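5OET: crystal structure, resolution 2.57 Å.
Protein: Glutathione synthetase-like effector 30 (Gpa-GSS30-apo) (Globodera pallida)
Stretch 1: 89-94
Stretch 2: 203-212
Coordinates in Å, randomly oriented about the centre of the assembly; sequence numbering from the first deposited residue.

Stretch 1, residues 89-94: LSLYPS
Stretch 2, residues 203-212: LHRRMVSNAG

Residues 89-94 pack as an irregular segment against the end of a helix and the two residues after it (stretch 203-212; helix 203-210), in the same chain. L89 and S90 are extended strand (phi/psi -144/155 and -84/146); L91 breaks the strand with helical angles (-69/-39), after which Y92 (-128/157), P93 (-71/139) and S94 (-81/143) are extended again. The helix begins earlier in the chain and runs through N210, with phi from -51 to -74° and psi from -24 to -58°. Its backbone bonds include M207 N to L203 O (3.1 Å), V208 N to H204 O (3.1 Å), S209 N to R205 O (3.0 Å) and N210 N to R206 O (2.8 Å). A211 (-93/5) follows, its N making weak bonds of 3.1 Å to both M207 O and V208 O. G212 then turns to positive phi (92/-14) and bonds from its N to S209 O at 3.2 Å, closing a Schellman motif; a CB here would jam against the carbonyl O of A211, so glycine fits. In register, the CA atoms of Y92 and H204 lie 5.9 Å apart, and the stretches together bury 442 Å². The chains run obliquely to one another: L89 touches L203 at the start of both, and Y92 and P93 reach V208 farther along.

H204 is the polar centre of the contact. Its CA-to-CB bond points toward the other stretch, and with chi1 -76° (m) and chi2 169° the imidazole reaches the strand's end, where H204 NE2 donates a short hydrogen bond to S90 O (2.6 Å, N-H...O angle 152°). S90 O lies at the ring edge, near its plane, as suits an N-H donor, while Y92 O and P93 N lie over one face. ND1 is hydrogen-bonded elsewhere in the structure, so both ring nitrogens are satisfied in this buried site. S90, chi1 59° (p), brings OG to 3.2 Å from H204 CE1; its CA-to-CB bond points sideways, and the small side chain fits beside the ring.

The remaining contacts are largely apolar. The CA-to-CB bonds of L89 (chi1 57°, p; chi2 99°, between wells) and L203 (chi1 179°, t; chi2 47°, p) both point toward the other stretch, and L89 CD2 meets L203 CD2 at 4.0 Å. The CA-to-CB bond of L91 points away, yet chi1 -173° (t) and chi2 56° (p) bring CD1 to 3.7 Å from M207 CE. M207 has all three chi angles in m (-57, -51, -76°), which places CE against L91 CD1; its CG also lies 3.5 Å from L91 O. The CA-to-CB bond of Y92 likewise points away, but chi1 -75° (m) and chi2 -72° bring the ring back to the helix: CE1 is 3.8 Å from both M207 CB and M207 O, the latter at the ring edge, and OH comes to 4.1 Å from A211 CB. P93, ring C-gamma endo, packs CD at 3.4 Å against CG2 of V208 (chi1 163°, t), a compact pairing of two apolar side chains.

R205, R206, S209 and N210 make no contact with the first stretch and are partly exposed, a polar set on a helix whose L203, H204, M207 and V208 are buried.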

# COMPACT_ATOMS: atom_id res chain seq x y z
N LEU A 89 13.70 5.50 3.61
CA LEU A 89 13.60 4.72 4.82
C LEU A 89 14.96 4.15 5.20
O LEU A 89 15.85 3.99 4.37
CB LEU A 89 12.60 3.58 4.62
CG LEU A 89 12.88 2.59 3.45
CD1 LEU A 89 13.55 1.32 3.93
CD2 LEU A 89 11.62 2.20 2.69
N SER A 90 15.12 3.88 6.48
CA SER A 90 16.28 3.15 6.94
C SER A 90 15.91 1.69 6.74
O SER A 90 14.73 1.32 6.87
CB SER A 90 16.56 3.44 8.41
OG SER A 90 15.44 3.09 9.19
N LEU A 91 16.90 0.86 6.41
CA LEU A 91 16.65 -0.54 6.12
C LEU A 91 16.22 -1.30 7.37
O LEU A 91 15.32 -2.17 7.32
CB LEU A 91 17.89 -1.19 5.51
CG LEU A 91 17.75 -2.63 4.97
CD1 LEU A 91 16.66 -2.79 3.94
CD2 LEU A 91 19.06 -3.08 4.36
N TYR A 92 16.87 -0.97 8.49
CA TYR A 92 16.65 -1.64 9.75
C TYR A 92 16.35 -0.59 10.79
O TYR A 92 16.71 0.58 10.62
CB TYR A 92 17.89 -2.46 10.14
CG TYR A 92 18.04 -3.73 9.33
CD1 TYR A 92 17.19 -4.81 9.54
CD2 TYR A 92 19.03 -3.85 8.34
CE1 TYR A 92 17.30 -5.97 8.78
CE2 TYR A 92 19.16 -5.02 7.57
CZ TYR A 92 18.28 -6.08 7.80
OH TYR A 92 18.37 -7.25 7.08
N PRO A 93 15.67 -1.00 11.87
CA PRO A 93 15.36 -0.02 12.90
C PRO A 93 16.62 0.39 13.64
O PRO A 93 17.49 -0.44 13.86
CB PRO A 93 14.35 -0.75 13.80
CG PRO A 93 14.51 -2.19 13.51
CD PRO A 93 15.16 -2.34 12.18
N SER A 94 16.75 1.67 13.93
CA SER A 94 17.95 2.20 14.59
C SER A 94 17.82 1.94 16.08
O SER A 94 16.71 2.01 16.62
CB SER A 94 18.10 3.71 14.34
OG SER A 94 18.44 3.97 12.98
N LEU A 203 6.97 -2.49 8.64
CA LEU A 203 8.07 -2.76 7.70
C LEU A 203 9.28 -3.30 8.44
O LEU A 203 9.83 -4.32 8.06
CB LEU A 203 8.48 -1.51 6.92
CG LEU A 203 9.65 -1.68 5.92
CD1 LEU A 203 9.48 -2.92 5.05
CD2 LEU A 203 9.80 -0.43 5.07
N HIS A 204 9.67 -2.58 9.49
CA HIS A 204 10.88 -2.90 10.23
C HIS A 204 10.74 -4.11 11.12
O HIS A 204 11.73 -4.80 11.33
CB HIS A 204 11.34 -1.70 11.05
CG HIS A 204 12.00 -0.64 10.24
ND1 HIS A 204 12.29 0.61 10.75
CD2 HIS A 204 12.43 -0.64 8.96
CE1 HIS A 204 12.89 1.33 9.82
NE2 HIS A 204 12.98 0.59 8.72
N ARG A 205 9.55 -4.39 11.63
CA ARG A 205 9.34 -5.64 12.39
C ARG A 205 9.55 -6.85 11.47
O ARG A 205 10.08 -7.87 11.88
CB ARG A 205 7.96 -5.67 13.03
CG ARG A 205 7.76 -6.78 14.06
CD ARG A 205 6.31 -6.92 14.53
NE ARG A 205 5.71 -5.60 14.79
CZ ARG A 205 5.79 -4.92 15.93
NH1 ARG A 205 6.44 -5.40 17.00
NH2 ARG A 205 5.22 -3.72 16.01
N ARG A 206 9.16 -6.67 10.21
CA ARG A 206 9.28 -7.69 9.20
C ARG A 206 10.74 -7.92 8.79
O ARG A 206 11.16 -9.06 8.71
CB ARG A 206 8.42 -7.30 7.99
CG ARG A 206 8.33 -8.35 6.89
CD ARG A 206 7.62 -7.80 5.66
NE ARG A 206 8.07 -8.56 4.49
CZ ARG A 206 9.10 -8.24 3.70
NH1 ARG A 206 9.81 -7.12 3.87
NH2 ARG A 206 9.40 -9.05 2.69
N MET A 207 11.49 -6.85 8.54
CA MET A 207 12.92 -6.97 8.19
C MET A 207 13.74 -7.66 9.28
O MET A 207 14.54 -8.57 9.01
CB MET A 207 13.57 -5.60 7.93
CG MET A 207 12.93 -4.75 6.86
SD MET A 207 12.69 -5.64 5.32
CE MET A 207 14.37 -5.66 4.70
N VAL A 208 13.55 -7.19 10.50
CA VAL A 208 14.21 -7.73 11.68
C VAL A 208 13.88 -9.21 11.85
O VAL A 208 14.76 -10.04 11.85
CB VAL A 208 13.79 -6.91 12.91
CG1 VAL A 208 14.09 -7.64 14.21
CG2 VAL A 208 14.47 -5.55 12.88
N SER A 209 12.59 -9.51 11.96
CA SER A 209 12.07 -10.88 11.98
C SER A 209 12.56 -11.79 10.84
O SER A 209 12.88 -12.94 11.07
CB SER A 209 10.53 -10.83 11.96
OG SER A 209 9.97 -12.12 11.91
N ASN A 210 12.61 -11.27 9.62
CA ASN A 210 13.10 -12.05 8.46
C ASN A 210 14.58 -12.38 8.53
O ASN A 210 15.00 -13.32 7.89
CB ASN A 210 12.87 -11.32 7.13
CG ASN A 210 11.52 -11.60 6.50
OD1 ASN A 210 10.83 -12.56 6.84
ND2 ASN A 210 11.17 -10.76 5.53
N ALA A 211 15.35 -11.58 9.27
CA ALA A 211 16.78 -11.82 9.48
C ALA A 211 17.10 -12.62 10.76
O ALA A 211 18.27 -12.79 11.09
CB ALA A 211 17.52 -10.49 9.50
N GLY A 212 16.08 -13.09 11.48
CA GLY A 212 16.28 -13.94 12.66
C GLY A 212 16.36 -13.23 14.00
O GLY A 212 16.22 -13.87 15.03